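Long-range contacts in XPF endonuclease (Aeropyrum pernix, PDB 2BGW), which probably cleaves DNA near junctions of single and double strands, as a magnesium-dependent, structure-specific endonuclease of nucleotide excision repair: residues Y43-D47 against L153-E158; Q160-L164 against A175-L179. All coordinates share one frame; numbering follows the deposited sequence.

How the contacts relate
Contact 1 ties segment 43-47, on an inner strand of the nuclease sheet, to the start of helix 155-165, and contact 2 packs the later turns of that same helix against helix 172-182 of the helix-hairpin-helix domain, so one helix serves both domains. Contact 1 is partly buried and mixed: a small leucine patch beside an aspartate-arginine salt bridge. Contact 2 is a buried, almost wholly apolar helix pair, while Arg177, which takes no part in the packing, reaches a DNA phosphate. The two meet where Glu176 of contact 2 comes close to the charged pair of contact 1, its OE2 lying 3.3 Å from Asp47 OD2. Both also touch the second subunit.

Contact 1. Residues Y43-D47 against L153-E158; sequences YLVSD and LSDVRE
Asp47 and Arg157 both turn CG opposite the backbone nitrogen (chi1 -168° and 178°), and the Asp47 carboxylate, in a loop, meets the guanidinium of the helix. Arg157 grips side-on, one nitrogen to each oxygen: NE donates to Asp47 OD1 at 2.8 Å, and NH2 to Asp47 OD2 at 2.8 Å. The two planes are turned 52° apart, and OD2 is met from above the carboxylate plane, so the pair is twisted rather than coplanar. Arginine suits this place because its long chain, bent at chi3, presents two N-H groups to one acid. Glu158 OE2 lies 3.3 Å from Asp47 OD1; the nearby arginine probably offsets this like-charge approach, while Glu158 OE1 is bonded to Tyr79 OH. The contact joins the PDDEXK-type ERCC4 nuclease, through strand 43-46 of its mixed sheet, to the first turn of helix 155-165, where Ser154 is the N-cap and its OG accepts from Arg157 N at 3.0 Å. Beside the salt bridge, Leu44 CD2 meets Leu153 CD1 at 3.5 Å, the side chains running antiparallel; leucine suits this buried site, its CD2 also resting against the aliphatic Glu158 CG at 3.5 Å.

Contact 2. Residues Q160-L164 against A175-L179; sequences QLYIL and AERIL. With nucleotides of chain C.
The Gln160 side chain crosses that of Leu179 at about a right angle, and OE1 of its flat amide comes within 3.3 Å of Leu179 CD1, a methyl that also lies against Gln160 CB. The other end of that amide, NE2, makes weak hydrogen bonds to backbone oxygens of Thr216 and Ile213 of the second subunit, so glutamine suits a place between an apolar neighbour and another chain. The second flat group is the guanidinium of Arg177, a residue that leaves its helix on the side away from helix 155-165: NH2 gives a weak hydrogen bond to OP1 of DC12 in chain C at 3.0 Å, the phosphate oxygen approaching obliquely, and NH1 bonds weakly to Glu200 O. Helices 155-165 and 172-182, joined by a short loop, form the first of two helix-hairpin-helix motifs, a DNA-binding element; the axes of segments 160-164 and 175-179 approach to 9.5 Å at an angle of 117°. Ala175 occupies the closest point, where its small CB lets the backbones draw together, with the Leu164 and Ala175 CA atoms 5.5 Å apart. That methyl is touched by Leu161 CD2 at 3.7 Å and by Leu164 CB at 3.8 Å. With CG anti to its carbonyl carbon (chi1 -63°), Leu164 sends CD2 to Ile178 CG2 at 3.8 Å, while its CD1 packs against Leu179 CG and lies 3.4 Å from Ala175 O. A leucine in place of Arg177 would probably leave the DC12 phosphate without this positively charged partner and Glu200 O without its weak donor. Phe188 and Leu185 of helix 185-188 cover Leu164 further.

Contact 1. Residues Y43-D47 against L153-E158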
loop_
_atom_site.group_PDB
_atom_site.type_symbol
_atom_site.label_atom_id
_atom_site.label_comp_id
_atom_site.label_asym_id
_atom_site.label_seq_id
_atom_site.Cartn_x
_atom_site.Cartn_y
_atom_site.Cartn_z
ATOM N N TYR A 43 6.477 -6.140 -3.436
ATOM C CA TYR A 43 7.734 -5.605 -2.967
ATOM C C TYR A 43 7.579 -4.987 -1.603
ATOM O O TYR A 43 6.746 -4.113 -1.423
ATOM C CB TYR A 43 8.272 -4.566 -3.942
ATOM C CG TYR A 43 8.670 -5.151 -5.241
ATOM C CD1 TYR A 43 7.748 -5.266 -6.274
ATOM C CD2 TYR A 43 9.946 -5.614 -5.449
ATOM C CE1 TYR A 43 8.091 -5.820 -7.489
ATOM C CE2 TYR A 43 10.310 -6.163 -6.659
ATOM C CZ TYR A 43 9.366 -6.264 -7.671
ATOM O OH TYR A 43 9.691 -6.815 -8.874
ATOM N N LEU A 44 8.383 -5.452 -0.652
ATOM C CA LEU A 44 8.487 -4.802 0.637
ATOM C C LEU A 44 9.598 -3.737 0.597
ATOM O O LEU A 44 10.787 -4.040 0.470
ATOM C CB LEU A 44 8.711 -5.837 1.755
ATOM C CG LEU A 44 8.768 -5.221 3.163
ATOM C CD1 LEU A 44 7.404 -4.775 3.672
ATOM C CD2 LEU A 44 9.418 -6.134 4.136
ATOM N N VAL A 45 9.213 -2.488 0.751
ATOM C CA VAL A 45 10.120 -1.376 0.526
ATOM C C VAL A 45 10.757 -0.791 1.806
ATOM O O VAL A 45 11.932 -0.495 1.837
ATOM C CB VAL A 45 9.396 -0.303 -0.300
ATOM C CG1 VAL A 45 10.155 0.990 -0.299
ATOM C CG2 VAL A 45 9.230 -0.807 -1.684
ATOM N N SER A 46 9.981 -0.612 2.852
ATOM C CA SER A 46 10.495 -0.128 4.099
ATOM C C SER A 46 9.541 -0.788 5.062
ATOM O O SER A 46 8.668 -1.524 4.619
ATOM C CB SER A 46 10.413 1.396 4.147
ATOM O OG SER A 46 9.119 1.863 4.501
ATOM N N ASP A 47 9.672 -0.553 6.368
ATOM C CA ASP A 47 8.837 -1.306 7.325
ATOM C C ASP A 47 7.342 -1.038 7.156
ATOM O O ASP A 47 6.514 -1.824 7.587
ATOM C CB ASP A 47 9.274 -1.158 8.798
ATOM C CG ASP A 47 8.550 -2.191 9.730
ATOM O OD1 ASP A 47 8.883 -3.421 9.667
ATOM O OD2 ASP A 47 7.609 -1.780 10.491
ATOM N N LEU A 153 14.609 -4.808 8.300
ATOM C CA LEU A 153 13.590 -5.251 7.371
ATOM C C LEU A 153 13.642 -6.752 7.235
ATOM O O LEU A 153 14.682 -7.286 6.897
ATOM C CB LEU A 153 13.850 -4.622 6.006
ATOM C CG LEU A 153 12.820 -4.633 4.869
ATOM C CD1 LEU A 153 11.676 -3.650 5.105
ATOM C CD2 LEU A 153 13.500 -4.297 3.572
ATOM N N SER A 154 12.532 -7.441 7.512
ATOM C CA SER A 154 12.426 -8.886 7.166
ATOM C C SER A 154 11.012 -9.381 6.866
ATOM O O SER A 154 10.010 -8.804 7.300
ATOM C CB SER A 154 13.075 -9.795 8.222
ATOM O OG SER A 154 12.173 -10.090 9.267
ATOM N N ASP A 155 10.968 -10.466 6.110
ATOM C CA ASP A 155 9.743 -11.150 5.737
ATOM C C ASP A 155 9.181 -11.806 6.973
ATOM O O ASP A 155 7.967 -11.782 7.177
ATOM C CB ASP A 155 10.074 -12.238 4.741
ATOM C CG ASP A 155 11.298 -13.027 5.166
ATOM O OD1 ASP A 155 12.051 -12.518 6.041
ATOM O OD2 ASP A 155 11.509 -14.147 4.651
ATOM N N VAL A 156 10.055 -12.367 7.813
ATOM C CA VAL A 156 9.602 -13.039 9.022
ATOM C C VAL A 156 8.885 -12.078 9.955
ATOM O O VAL A 156 7.812 -12.391 10.480
ATOM C CB VAL A 156 10.720 -13.740 9.758
ATOM C CG1 VAL A 156 10.241 -14.155 11.113
ATOM C CG2 VAL A 156 11.189 -14.951 8.977
ATOM N N ARG A 157 9.437 -10.893 10.128
ATOM C CA ARG A 157 8.731 -9.866 10.876
ATOM C C ARG A 157 7.381 -9.504 10.240
ATOM O O ARG A 157 6.411 -9.244 10.952
ATOM C CB ARG A 157 9.595 -8.622 11.040
ATOM C CG ARG A 157 8.886 -7.520 11.776
ATOM C CD ARG A 157 9.778 -6.306 12.048
ATOM N NE ARG A 157 8.989 -5.074 11.957
ATOM C CZ ARG A 157 8.586 -4.359 13.005
ATOM N NH1 ARG A 157 8.907 -4.737 14.246
ATOM N NH2 ARG A 157 7.859 -3.260 12.817
ATOM N N GLU A 158 7.310 -9.500 8.911
ATOM C CA GLU A 158 6.087 -9.096 8.240
ATOM C C GLU A 158 4.948 -10.049 8.566
ATOM O O GLU A 158 3.836 -9.632 8.879
ATOM C CB GLU A 158 6.299 -8.957 6.726
ATOM C CG GLU A 158 7.164 -7.733 6.340
ATOM C CD GLU A 158 6.789 -6.437 7.086
ATOM O OE1 GLU A 158 5.624 -5.973 6.955
ATOM O OE2 GLU A 158 7.664 -5.881 7.807
#

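Contact 2. Residues Q160-L164 against A175-L179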
loop_
_atom_site.group_PDB
_atom_site.type_symbol
_atom_site.label_atom_id
_atom_site.label_comp_id
_atom_site.label_asym_id
_atom_site.label_seq_id
_atom_site.Cartn_x
_atom_site.Cartn_y
_atom_site.Cartn_z
ATOM N N GLN A 160 5.020 -12.030 11.186
ATOM C CA GLN A 160 4.714 -11.887 12.609
ATOM C C GLN A 160 3.656 -10.817 12.810
ATOM O O GLN A 160 2.757 -10.954 13.650
ATOM C CB GLN A 160 5.964 -11.570 13.425
ATOM C CG GLN A 160 6.985 -12.685 13.395
ATOM C CD GLN A 160 8.334 -12.250 13.898
ATOM O OE1 GLN A 160 8.626 -11.050 14.019
ATOM N NE2 GLN A 160 9.177 -13.226 14.210
ATOM N N LEU A 161 3.749 -9.768 12.000
ATOM C CA LEU A 161 2.798 -8.661 12.052
ATOM C C LEU A 161 1.458 -8.972 11.395
ATOM O O LEU A 161 0.422 -8.488 11.819
ATOM C CB LEU A 161 3.433 -7.431 11.433
ATOM C CG LEU A 161 4.541 -6.862 12.305
ATOM C CD1 LEU A 161 5.444 -6.034 11.488
ATOM C CD2 LEU A 161 3.925 -6.054 13.425
ATOM N N TYR A 162 1.487 -9.795 10.364
ATOM C CA TYR A 162 0.276 -10.191 9.655
ATOM C C TYR A 162 -0.566 -11.083 10.561
ATOM O O TYR A 162 -1.800 -10.993 10.600
ATOM C CB TYR A 162 0.658 -10.914 8.350
ATOM C CG TYR A 162 -0.484 -11.461 7.531
ATOM C CD1 TYR A 162 -1.592 -10.680 7.239
ATOM C CD2 TYR A 162 -0.445 -12.760 7.034
ATOM C CE1 TYR A 162 -2.650 -11.188 6.493
ATOM C CE2 TYR A 162 -1.484 -13.276 6.276
ATOM C CZ TYR A 162 -2.587 -12.489 6.017
ATOM O OH TYR A 162 -3.629 -12.975 5.266
ATOM N N ILE A 163 0.125 -11.930 11.309
ATOM C CA ILE A 163 -0.517 -12.840 12.237
ATOM C C ILE A 163 -1.129 -12.048 13.389
ATOM O O ILE A 163 -2.325 -12.156 13.631
ATOM C CB ILE A 163 0.432 -13.990 12.606
ATOM C CG1 ILE A 163 0.609 -14.827 11.343
ATOM C CG2 ILE A 163 -0.127 -14.833 13.739
ATOM C CD1 ILE A 163 1.758 -15.719 11.303
ATOM N N LEU A 164 -0.360 -11.183 14.036
ATOM C CA LEU A 164 -0.956 -10.320 15.051
ATOM C C LEU A 164 -2.162 -9.518 14.521
ATOM O O LEU A 164 -3.148 -9.394 15.261
ATOM C CB LEU A 164 0.083 -9.400 15.705
ATOM C CG LEU A 164 1.212 -10.089 16.493
ATOM C CD1 LEU A 164 2.339 -9.128 16.764
ATOM C CD2 LEU A 164 0.724 -10.660 17.803
ATOM N N ALA A 175 0.043 -4.096 16.588
ATOM C CA ALA A 175 0.817 -5.268 16.242
ATOM C C ALA A 175 2.271 -4.950 16.448
ATOM O O ALA A 175 2.997 -5.753 17.015
ATOM C CB ALA A 175 0.562 -5.685 14.832
ATOM N N GLU A 176 2.698 -3.768 16.022
ATOM C CA GLU A 176 4.085 -3.345 16.205
ATOM C C GLU A 176 4.485 -3.291 17.673
ATOM O O GLU A 176 5.453 -3.917 18.088
ATOM C CB GLU A 176 4.329 -1.990 15.544
ATOM C CG GLU A 176 5.022 -2.089 14.208
ATOM C CD GLU A 176 4.528 -1.050 13.203
ATOM O OE1 GLU A 176 3.951 0.003 13.609
ATOM O OE2 GLU A 176 4.738 -1.304 11.986
ATOM N N ARG A 177 3.714 -2.537 18.446
ATOM C CA ARG A 177 3.899 -2.425 19.886
ATOM C C ARG A 177 3.939 -3.791 20.577
ATOM O O ARG A 177 4.739 -4.006 21.486
ATOM C CB ARG A 177 2.789 -1.554 20.481
ATOM C CG ARG A 177 2.852 -0.079 20.054
ATOM C CD ARG A 177 1.729 0.751 20.672
ATOM N NE ARG A 177 1.855 2.154 20.281
ATOM C CZ ARG A 177 0.839 3.020 20.197
ATOM N NH1 ARG A 177 -0.410 2.650 20.474
ATOM N NH2 ARG A 177 1.064 4.270 19.823
ATOM N N ILE A 178 3.093 -4.715 20.139
ATOM C CA ILE A 178 3.072 -6.030 20.739
ATOM C C ILE A 178 4.416 -6.700 20.513
ATOM O O ILE A 178 4.939 -7.371 21.391
ATOM C CB ILE A 178 1.888 -6.869 20.243
ATOM C CG1 ILE A 178 0.604 -6.366 20.889
ATOM C CG2 ILE A 178 2.065 -8.363 20.546
ATOM C CD1 ILE A 178 -0.631 -6.859 20.173
ATOM N N LEU A 179 5.017 -6.484 19.367
ATOM C CA LEU A 179 6.309 -7.081 19.165
ATOM C C LEU A 179 7.445 -6.458 19.961
ATOM O O LEU A 179 8.365 -7.161 20.356
ATOM C CB LEU A 179 6.656 -7.115 17.688
ATOM C CG LEU A 179 6.203 -8.415 17.050
ATOM C CD1 LEU A 179 7.112 -8.759 15.858
ATOM C CD2 LEU A 179 6.297 -9.500 18.109
ATOM P P DC C 12 -2.273 5.606 17.279
ATOM O OP1 DC C 12 -1.220 4.826 17.985
ATOM O OP2 DC C 12 -2.148 6.018 15.846
ATOM O "O5'" DC C 12 -3.646 4.852 17.567
ATOM C "C5'" DC C 12 -3.528 3.493 17.847
ATOM C "C4'" DC C 12 -4.841 2.806 17.564
ATOM O "O4'" DC C 12 -5.921 3.764 17.420
ATOM C "C3'" DC C 12 -4.842 2.011 16.280
ATOM O "O3'" DC C 12 -4.422 0.722 16.633
ATOM C "C2'" DC C 12 -6.307 2.017 15.852
ATOM C "C1'" DC C 12 -6.902 3.227 16.550
ATOM N N1 DC C 12 -7.337 4.388 15.731
ATOM C C2 DC C 12 -8.653 4.437 15.282
ATOM O O2 DC C 12 -9.378 3.478 15.544
ATOM N N3 DC C 12 -9.072 5.526 14.576
ATOM C C4 DC C 12 -8.207 6.531 14.337
ATOM N N4 DC C 12 -8.627 7.597 13.644
ATOM C C5 DC C 12 -6.850 6.490 14.786
ATOM C C6 DC C 12 -6.467 5.410 15.474
#